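Hypothetical protein (Legionella pneumophila subsp. pneumophila, PDB 2IM9) is of unknown function but belongs to the N-acetylmuramoyl-L-alanine amidase-like family, so it may cleave an amide bond in bacterial cell-wall peptidoglycan. Local coordinates at residues Tyr82-Arg87 and Arg189-Asp194; Lys152-Ser157 and Ile314-Pro319; Ile241-Val246 and Ala272-Asn277. All coordinates share one frame; numbering follows the deposited sequence. Where two conformers were deposited one is given.

Contact 1. Residues Tyr82-Arg87 and Arg189-Asp194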
loop_
_atom_site.group_PDB
_atom_site.type_symbol
_atom_site.label_atom_id
_atom_site.label_comp_id
_atom_site.label_asym_id
_atom_site.label_seq_id
_atom_site.Cartn_x
_atom_site.Cartn_y
_atom_site.Cartn_z
ATOM N N TYR A 82 -4.059 3.799 20.638
ATOM C CA TYR A 82 -2.640 4.063 20.313
ATOM C C TYR A 82 -2.436 5.111 19.233
ATOM O O TYR A 82 -1.466 5.866 19.285
ATOM C CB TYR A 82 -1.911 2.760 19.914
ATOM C CG TYR A 82 -2.103 1.693 20.957
ATOM C CD1 TYR A 82 -1.425 1.758 22.178
ATOM C CD2 TYR A 82 -2.982 0.627 20.734
ATOM C CE1 TYR A 82 -1.637 0.781 23.181
ATOM C CE2 TYR A 82 -3.190 -0.364 21.718
ATOM C CZ TYR A 82 -2.513 -0.266 22.936
ATOM O OH TYR A 82 -2.715 -1.207 23.917
ATOM N N ASP A 83 -3.317 5.143 18.233
ATOM C CA ASP A 83 -3.112 6.026 17.088
ATOM C C ASP A 83 -4.437 6.640 16.668
ATOM O O ASP A 83 -5.255 5.977 16.034
ATOM C CB ASP A 83 -2.485 5.255 15.908
ATOM C CG ASP A 83 -2.088 6.167 14.752
ATOM O OD1 ASP A 83 -2.492 7.375 14.733
ATOM O OD2 ASP A 83 -1.341 5.689 13.867
ATOM N N GLN A 84 -4.632 7.907 17.040
ATOM C CA GLN A 84 -5.929 8.599 16.874
ATOM C C GLN A 84 -6.006 9.431 15.596
ATOM O O GLN A 84 -6.874 10.319 15.456
ATOM C CB GLN A 84 -6.216 9.462 18.118
ATOM C CG GLN A 84 -6.239 8.631 19.432
ATOM C CD GLN A 84 -6.589 9.471 20.664
ATOM O OE1 GLN A 84 -6.396 10.694 20.685
ATOM N NE2 GLN A 84 -7.096 8.807 21.694
ATOM N N PHE A 85 -5.112 9.144 14.649
ATOM C CA PHE A 85 -5.275 9.693 13.304
ATOM C C PHE A 85 -6.544 9.098 12.653
ATOM O O PHE A 85 -7.027 8.028 13.082
ATOM C CB PHE A 85 -4.032 9.405 12.458
ATOM C CG PHE A 85 -3.044 10.543 12.418
ATOM C CD1 PHE A 85 -2.605 11.154 13.604
ATOM C CD2 PHE A 85 -2.589 11.037 11.200
ATOM C CE1 PHE A 85 -1.708 12.213 13.578
ATOM C CE2 PHE A 85 -1.668 12.108 11.161
ATOM C CZ PHE A 85 -1.226 12.683 12.367
ATOM N N PRO A 86 -7.096 9.791 11.642
ATOM C CA PRO A 86 -8.397 9.403 11.095
ATOM C C PRO A 86 -8.359 8.019 10.449
ATOM O O PRO A 86 -7.308 7.562 9.987
ATOM C CB PRO A 86 -8.686 10.453 10.016
ATOM C CG PRO A 86 -7.438 11.242 9.841
ATOM C CD PRO A 86 -6.508 10.972 10.974
ATOM N N ARG A 87 -9.520 7.374 10.395
ATOM C CA ARG A 87 -9.649 6.070 9.754
ATOM C C ARG A 87 -9.594 6.127 8.229
ATOM O O ARG A 87 -9.216 5.144 7.563
ATOM C CB ARG A 87 -10.961 5.435 10.214
ATOM C CG ARG A 87 -10.822 4.988 11.659
ATOM C CD ARG A 87 -12.165 4.690 12.280
ATOM N NE ARG A 87 -12.924 5.916 12.485
ATOM C CZ ARG A 87 -14.121 5.947 13.040
ATOM N NH1 ARG A 87 -14.675 4.795 13.428
ATOM N NH2 ARG A 87 -14.736 7.117 13.207
ATOM N N ARG A 189 0.028 8.371 18.822
ATOM C CA ARG A 189 -0.454 9.646 18.297
ATOM C C ARG A 189 -1.800 9.991 18.931
ATOM O O ARG A 189 -2.830 9.430 18.569
ATOM C CB ARG A 189 -0.526 9.613 16.763
ATOM C CG ARG A 189 0.850 9.389 16.116
ATOM C CD ARG A 189 0.839 9.661 14.638
ATOM N NE ARG A 189 -0.005 8.713 13.905
ATOM C CZ ARG A 189 -0.074 8.664 12.582
ATOM N NH1 ARG A 189 0.658 9.495 11.854
ATOM N NH2 ARG A 189 -0.861 7.772 11.986
ATOM N N LEU A 190 -1.767 10.892 19.914
ATOM C CA LEU A 190 -2.955 11.248 20.675
ATOM C C LEU A 190 -3.373 12.662 20.308
ATOM O O LEU A 190 -2.524 13.514 20.075
ATOM C CB LEU A 190 -2.670 11.133 22.174
ATOM C CG LEU A 190 -2.161 9.776 22.676
ATOM C CD1 LEU A 190 -1.854 9.824 24.184
ATOM C CD2 LEU A 190 -3.122 8.632 22.330
ATOM N N GLN A 191 -4.676 12.917 20.243
ATOM C CA GLN A 191 -5.138 14.226 19.781
ATOM C C GLN A 191 -4.862 15.308 20.814
ATOM O O GLN A 191 -4.484 16.429 20.463
ATOM C CB GLN A 191 -6.609 14.178 19.380
ATOM C CG GLN A 191 -6.850 13.183 18.243
ATOM C CD GLN A 191 -7.979 13.592 17.325
ATOM O OE1 GLN A 191 -7.862 14.567 16.578
ATOM N NE2 GLN A 191 -9.076 12.837 17.362
ATOM N N LYS A 192 -5.036 14.944 22.082
ATOM C CA LYS A 192 -4.705 15.790 23.225
ATOM C C LYS A 192 -3.302 15.361 23.682
ATOM O O LYS A 192 -3.105 14.217 24.099
ATOM C CB LYS A 192 -5.756 15.567 24.319
ATOM C CG LYS A 192 -5.717 16.530 25.499
ATOM C CD LYS A 192 -7.026 16.403 26.280
ATOM C CE LYS A 192 -6.979 17.062 27.652
ATOM N NZ LYS A 192 -8.350 17.044 28.267
ATOM N N GLN A 193 -2.330 16.269 23.573
ATOM C CA GLN A 193 -0.936 15.953 23.891
ATOM C C GLN A 193 -0.749 15.614 25.370
ATOM O O GLN A 193 -1.189 16.370 26.243
ATOM C CB GLN A 193 -0.013 17.114 23.499
ATOM C CG GLN A 193 1.456 16.871 23.818
ATOM C CD GLN A 193 2.311 18.109 23.642
ATOM O OE1 GLN A 193 2.023 19.171 24.206
ATOM N NE2 GLN A 193 3.378 17.977 22.861
ATOM N N ASP A 194 -0.094 14.478 25.634
ATOM C CA ASP A 194 0.183 14.007 26.990
ATOM C C ASP A 194 1.337 12.999 26.938
ATOM O O ASP A 194 1.120 11.787 26.778
ATOM C CB ASP A 194 -1.078 13.375 27.593
ATOM C CG ASP A 194 -0.938 13.049 29.085
ATOM O OD1 ASP A 194 0.197 12.965 29.614
ATOM O OD2 ASP A 194 -1.990 12.856 29.727
HETATM O O HOH W 1 -9.519 11.289 19.682
HETATM O O HOH W 2 -6.456 12.517 22.890
#
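R189 meets D83 and F85 at once, presenting its edge to the one and its face to the other. The charge pairing is a side-on, two-nitrogen grip: NE of R189 lies 2.9 Å from OD1 of D83, approaching from above the carboxylate plane, while NH2 of R189 reaches the syn lone pair of OD2 of D83 at 2.8 Å. The two planes are 66° apart. A bend about the CG-CD bond (chi3 -65°) brings NE alongside the aspartate. OD1 is also the acceptor of an Asx turn, taking the N-H of F85 from the face opposite NE.

The second interaction is cation-pi. The guanidinium lies flat on the F85 ring, planes 3° apart, with CZ of R189 3.6 Å from the ring centroid; a flat, delocalised cation suits an aromatic face.

Backbone bonds form a single bridge, R189 N to Y82 O and Q84 N to R189 O. Q84, extended beyond CG, continues the pairing with an amide in place of a peptide: its OE1 accepts from Q191 N at 2.8 Å and from a water that also binds K192 N. The methyl CD2 of L190 packs on CD of Q84.

R133 is a second partner of D83. The two loops lie at the surface, with L190 and Q84 against helix 195-209 and Q191 OE1 bound to S27 of helix 27-45.

Contact 2. Residues Lys152-Ser157 and Ile314-Pro319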
loop_
_atom_site.group_PDB
_atom_site.type_symbol
_atom_site.label_atom_id
_atom_site.label_comp_id
_atom_site.label_asym_id
_atom_site.label_seq_id
_atom_site.Cartn_x
_atom_site.Cartn_y
_atom_site.Cartn_z
ATOM N N LYS A 152 -4.312 -10.815 -6.613
ATOM C CA LYS A 152 -3.560 -11.946 -7.144
ATOM C C LYS A 152 -2.199 -11.457 -7.601
ATOM O O LYS A 152 -2.125 -10.494 -8.342
ATOM C CB LYS A 152 -4.294 -12.530 -8.353
ATOM C CG LYS A 152 -3.619 -13.759 -8.972
ATOM C CD LYS A 152 -4.518 -14.409 -10.038
ATOM C CE LYS A 152 -4.828 -13.458 -11.192
ATOM N NZ LYS A 152 -5.387 -14.175 -12.389
ATOM N N ASP A 153 -1.141 -12.148 -7.189
ATOM C CA ASP A 153 0.222 -11.810 -7.598
ATOM C C ASP A 153 0.419 -12.404 -8.990
ATOM O O ASP A 153 0.307 -13.633 -9.176
ATOM C CB ASP A 153 1.220 -12.394 -6.586
ATOM C CG ASP A 153 2.659 -11.923 -6.806
ATOM O OD1 ASP A 153 3.071 -11.794 -7.981
ATOM O OD2 ASP A 153 3.389 -11.721 -5.803
ATOM N N ILE A 154 0.683 -11.542 -9.964
ATOM C CA ILE A 154 0.917 -11.990 -11.338
ATOM C C ILE A 154 2.353 -11.777 -11.825
ATOM O O ILE A 154 2.634 -11.925 -13.021
ATOM C CB ILE A 154 -0.085 -11.357 -12.319
ATOM C CG1 ILE A 154 0.086 -9.835 -12.406
ATOM C CG2 ILE A 154 -1.519 -11.726 -11.911
ATOM C CD1 ILE A 154 -0.356 -9.286 -13.747
ATOM N N THR A 155 3.263 -11.469 -10.899
ATOM C CA THR A 155 4.663 -11.173 -11.237
ATOM C C THR A 155 5.291 -12.214 -12.164
ATOM O O THR A 155 5.892 -11.859 -13.193
ATOM C CB THR A 155 5.508 -11.013 -9.956
ATOM O OG1 THR A 155 4.835 -10.098 -9.066
ATOM C CG2 THR A 155 6.908 -10.492 -10.280
ATOM N N PHE A 156 5.132 -13.493 -11.821
ATOM C CA PHE A 156 5.744 -14.556 -12.641
ATOM C C PHE A 156 5.132 -14.694 -14.040
ATOM O O PHE A 156 5.768 -15.268 -14.930
ATOM C CB PHE A 156 5.706 -15.915 -11.934
ATOM C CG PHE A 156 6.905 -16.179 -11.071
ATOM C CD1 PHE A 156 6.902 -15.829 -9.725
ATOM C CD2 PHE A 156 8.043 -16.797 -11.609
ATOM C CE1 PHE A 156 8.025 -16.080 -8.924
ATOM C CE2 PHE A 156 9.172 -17.052 -10.815
ATOM C CZ PHE A 156 9.160 -16.698 -9.475
ATOM N N SER A 157 3.904 -14.209 -14.224
ATOM C CA SER A 157 3.229 -14.303 -15.520
ATOM C C SER A 157 3.767 -13.295 -16.542
ATOM O O SER A 157 3.370 -13.310 -17.716
ATOM C CB SER A 157 1.724 -14.104 -15.361
ATOM O OG SER A 157 1.428 -12.721 -15.245
ATOM N N ILE A 314 4.077 -7.267 -9.049
ATOM C CA ILE A 314 2.836 -6.831 -9.706
ATOM C C ILE A 314 1.667 -7.687 -9.232
ATOM O O ILE A 314 1.715 -8.916 -9.293
ATOM C CB ILE A 314 2.930 -6.918 -11.263
ATOM C CG1 ILE A 314 4.166 -6.173 -11.806
ATOM C CG2 ILE A 314 1.676 -6.337 -11.921
ATOM C CD1 ILE A 314 5.418 -7.019 -11.902
ATOM N N GLN A 315 0.609 -7.013 -8.770
ATOM C CA GLN A 315 -0.624 -7.672 -8.349
ATOM C C GLN A 315 -1.802 -7.068 -9.086
ATOM O O GLN A 315 -1.771 -5.900 -9.485
ATOM C CB GLN A 315 -0.834 -7.467 -6.863
ATOM C CG GLN A 315 0.132 -8.266 -6.015
ATOM C CD GLN A 315 -0.133 -8.042 -4.567
ATOM O OE1 GLN A 315 0.160 -6.960 -4.034
ATOM N NE2 GLN A 315 -0.716 -9.045 -3.909
ATOM N N VAL A 316 -2.844 -7.866 -9.288
ATOM C CA VAL A 316 -4.069 -7.353 -9.901
ATOM C C VAL A 316 -5.234 -7.579 -8.956
ATOM O O VAL A 316 -5.162 -8.417 -8.061
ATOM C CB VAL A 316 -4.385 -7.993 -11.263
ATOM C CG1 VAL A 316 -3.292 -7.665 -12.285
ATOM C CG2 VAL A 316 -4.547 -9.504 -11.119
ATOM N N VAL A 317 -6.279 -6.783 -9.131
ATOM C CA VAL A 317 -7.474 -6.873 -8.307
ATOM C C VAL A 317 -8.396 -7.885 -8.981
ATOM O O VAL A 317 -8.626 -7.803 -10.185
ATOM C CB VAL A 317 -8.174 -5.504 -8.201
ATOM C CG1 VAL A 317 -9.562 -5.624 -7.524
ATOM C CG2 VAL A 317 -7.288 -4.514 -7.469
ATOM N N LEU A 318 -8.931 -8.816 -8.199
ATOM C CA LEU A 318 -9.728 -9.911 -8.767
ATOM C C LEU A 318 -11.224 -9.606 -8.947
ATOM O O LEU A 318 -11.806 -9.944 -9.996
ATOM C CB LEU A 318 -9.552 -11.175 -7.930
ATOM C CG LEU A 318 -8.179 -11.836 -7.951
ATOM C CD1 LEU A 318 -8.139 -12.957 -6.913
ATOM C CD2 LEU A 318 -7.847 -12.344 -9.356
ATOM N N PRO A 319 -11.877 -9.031 -7.918
ATOM C CA PRO A 319 -13.306 -8.736 -8.088
ATOM C C PRO A 319 -13.579 -7.930 -9.361
ATOM O O PRO A 319 -12.870 -6.959 -9.652
ATOM C CB PRO A 319 -13.641 -7.915 -6.850
ATOM C CG PRO A 319 -12.675 -8.383 -5.838
ATOM C CD PRO A 319 -11.408 -8.668 -6.568
#
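K152 and V316 exchange both of their backbone bonds, K152 N to V316 O and V316 N to K152 O, each 2.9 Å, as an antiparallel hydrogen-bonded pair. K152 O also receives a CA-H...O contact from Q315. One step on, D153 and Q315 form the non-hydrogen-bonded pair, and I154 N then donates to I314 O at 2.9 Å.

At I314 N a side chain takes over from the backbone: OG1 of T155 accepts this N-H at 2.9 Å, almost straight at 176°. Threonine suits the place because its hydroxyl can accept here and donate to OD1 of D153, 2.7 Å away. This is where strand 151-153, at an edge of the antiparallel sheet, gives way to a 3-10 turn, and D153 makes the change as an Asx turn, OD1 also accepting from T155 N. The other oxygen, OD2, binds the side chain of N313. I154 O is satisfied within the turn by both N and OG of S157.

Apolar groups fill in beside these bonds. Chi1 of 65° sets CG1 of I154 between the backbone N and the carbonyl carbon, 3.9 Å from CG2 of I314. I154 crosses I314 and V316 at about a right angle, and its CD1 lies 3.7 Å from CG1 of V316. The aliphatic part of K152 lies against CD2 of L318, suiting a lysine at an exposed edge.

Contact 3. Residues Ile241-Val246 and Ala272-Asn277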
loop_
_atom_site.group_PDB
_atom_site.type_symbol
_atom_site.label_atom_id
_atom_site.label_comp_id
_atom_site.label_asym_id
_atom_site.label_seq_id
_atom_site.Cartn_x
_atom_site.Cartn_y
_atom_site.Cartn_z
ATOM N N ILE A 241 2.333 -5.417 -18.066
ATOM C CA ILE A 241 1.823 -4.896 -16.802
ATOM C C ILE A 241 0.430 -4.333 -17.111
ATOM O O ILE A 241 0.307 -3.430 -17.943
ATOM C CB ILE A 241 2.760 -3.806 -16.249
ATOM C CG1 ILE A 241 4.168 -4.388 -15.998
ATOM C CG2 ILE A 241 2.154 -3.159 -14.997
ATOM C CD1 ILE A 241 5.227 -3.367 -15.566
ATOM N N PRO A 242 -0.623 -4.876 -16.468
ATOM C CA PRO A 242 -2.007 -4.486 -16.785
ATOM C C PRO A 242 -2.378 -3.121 -16.230
ATOM O O PRO A 242 -1.915 -2.741 -15.170
ATOM C CB PRO A 242 -2.858 -5.547 -16.067
ATOM C CG PRO A 242 -1.939 -6.550 -15.523
ATOM C CD PRO A 242 -0.570 -5.913 -15.427
ATOM N N ASN A 243 -3.243 -2.403 -16.941
ATOM C CA ASN A 243 -3.825 -1.186 -16.402
ATOM C C ASN A 243 -4.516 -1.473 -15.066
ATOM O O ASN A 243 -5.259 -2.460 -14.941
ATOM C CB ASN A 243 -4.819 -0.586 -17.402
ATOM C CG ASN A 243 -5.259 0.812 -17.017
ATOM O OD1 ASN A 243 -4.433 1.690 -16.770
ATOM N ND2 ASN A 243 -6.573 1.028 -16.967
ATOM N N GLY A 244 -4.252 -0.619 -14.076
ATOM C CA GLY A 244 -4.886 -0.733 -12.758
ATOM C C GLY A 244 -4.196 -1.715 -11.831
ATOM O O GLY A 244 -4.689 -1.984 -10.734
ATOM N N ALA A 245 -3.052 -2.262 -12.254
ATOM C CA ALA A 245 -2.320 -3.184 -11.375
ATOM C C ALA A 245 -1.696 -2.405 -10.202
ATOM O O ALA A 245 -1.528 -1.176 -10.268
ATOM C CB ALA A 245 -1.244 -3.936 -12.148
ATOM N N VAL A 246 -1.396 -3.119 -9.119
ATOM C CA VAL A 246 -0.666 -2.554 -7.995
ATOM C C VAL A 246 0.798 -2.921 -8.176
ATOM O O VAL A 246 1.118 -4.115 -8.347
ATOM C CB VAL A 246 -1.189 -3.126 -6.645
ATOM C CG1 VAL A 246 -0.289 -2.687 -5.497
ATOM C CG2 VAL A 246 -2.679 -2.694 -6.416
ATOM N N ALA A 272 -0.203 0.995 -11.588
ATOM C CA ALA A 272 0.194 1.044 -12.994
ATOM C C ALA A 272 -0.979 1.605 -13.763
ATOM O O ALA A 272 -2.058 1.022 -13.743
ATOM C CB ALA A 272 0.527 -0.369 -13.514
ATOM N N ILE A 273 -0.775 2.719 -14.463
ATOM C CA ILE A 273 -1.866 3.317 -15.235
ATOM C C ILE A 273 -1.379 3.601 -16.660
ATOM O O ILE A 273 -0.414 4.335 -16.832
ATOM C CB ILE A 273 -2.371 4.648 -14.592
ATOM C CG1 ILE A 273 -2.835 4.454 -13.135
ATOM C CG2 ILE A 273 -3.490 5.285 -15.466
ATOM C CD1 ILE A 273 -4.135 3.608 -12.951
ATOM N N TRP A 274 -2.048 3.017 -17.651
ATOM C CA TRP A 274 -1.723 3.259 -19.065
ATOM C C TRP A 274 -2.488 4.494 -19.561
ATOM O O TRP A 274 -3.711 4.556 -19.439
ATOM C CB TRP A 274 -2.113 2.068 -19.916
ATOM C CG TRP A 274 -1.183 0.909 -19.779
ATOM C CD1 TRP A 274 -1.287 -0.138 -18.897
ATOM C CD2 TRP A 274 0.005 0.685 -20.538
ATOM N NE1 TRP A 274 -0.225 -1.008 -19.080
ATOM C CE2 TRP A 274 0.582 -0.517 -20.073
ATOM C CE3 TRP A 274 0.644 1.390 -21.573
ATOM C CZ2 TRP A 274 1.760 -1.041 -20.621
ATOM C CZ3 TRP A 274 1.815 0.872 -22.107
ATOM C CH2 TRP A 274 2.366 -0.325 -21.627
ATOM N N ILE A 275 -1.763 5.454 -20.138
ATOM C CA ILE A 275 -2.388 6.672 -20.679
ATOM C C ILE A 275 -1.707 6.976 -21.988
ATOM O O ILE A 275 -0.493 7.168 -22.033
ATOM C CB ILE A 275 -2.218 7.895 -19.761
ATOM C CG1 ILE A 275 -2.827 7.658 -18.370
ATOM C CG2 ILE A 275 -2.816 9.194 -20.421
ATOM C CD1 ILE A 275 -2.284 8.636 -17.303
ATOM N N ASN A 276 -2.492 6.989 -23.054
ATOM C CA ASN A 276 -1.969 7.290 -24.377
ATOM C C ASN A 276 -0.859 6.315 -24.747
ATOM O O ASN A 276 0.160 6.700 -25.306
ATOM C CB ASN A 276 -1.499 8.758 -24.467
ATOM C CG ASN A 276 -1.431 9.256 -25.910
ATOM O OD1 ASN A 276 -2.344 8.997 -26.692
ATOM N ND2 ASN A 276 -0.335 9.942 -26.267
ATOM N N ASN A 277 -1.068 5.044 -24.414
ATOM C CA ASN A 277 -0.120 3.970 -24.760
ATOM C C ASN A 277 1.269 4.155 -24.118
ATOM O O ASN A 277 2.288 3.670 -24.642
ATOM C CB ASN A 277 -0.055 3.784 -26.302
ATOM C CG ASN A 277 0.432 2.399 -26.723
ATOM O OD1 ASN A 277 0.069 1.383 -26.135
ATOM N ND2 ASN A 277 1.270 2.364 -27.737
#
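I241 starts the contact with both its side chain and its carbonyl. Its CG2 packs 3.6 Å from CB of A272, where a small residue admits the close approach, and its O takes the indole N-H of W274. That bond is short, NE1 of W274 to O of I241 being 2.7 Å, nearly straight at 170°, and lies in the ring plane, so the tryptophan presents its edge to the loop.

P242 opens a type II turn that runs to A245, closed by A245 N to P242 O. N243 follows, with CG anti to the backbone N (chi1 -169°); its OD1 accepts from W274 N at 2.9 Å, the donor tilted from the amide plane. An asparagine oxygen thus stands in for a backbone carbonyl beside strand 264-275. CB of N243 meanwhile lies against CD1 of W274.

G244 has the positive phi (84°) that glycine readily adopts at the third position of such a turn, and its N donates to A272 O at 2.8 Å. The turn leads the chain toward strand 246-254, which pairs antiparallel with strand 264-275 in the antiparallel sheet. A245 O accepts from A272 N, 2.9 Å away, while the small CB groups of A245 and A272 meet at 4.2 Å.

From the N terminus the chain passes first through 82-87, then 152-157, before returning at 189-194 to close contact 1; contact 2 is therefore already open, and the two loops cross. Within the long loop that 314-319 finally closes, contact 3 is nested, a short excursion from 241-246 to 272-277. Contact 1 joins two surface loops near helices 27-45 and 195-209, on the opposite side of the chain's centre from the others, its nearest atoms about 17 Å from contact 3. Contacts 2 and 3 share the antiparallel sheet and touch: Q315 O probably bonds V246 N (2.8 Å), and P242 packs against I154 and V316. Strand 311-317 thus lies between strands 151-153 and 246-254.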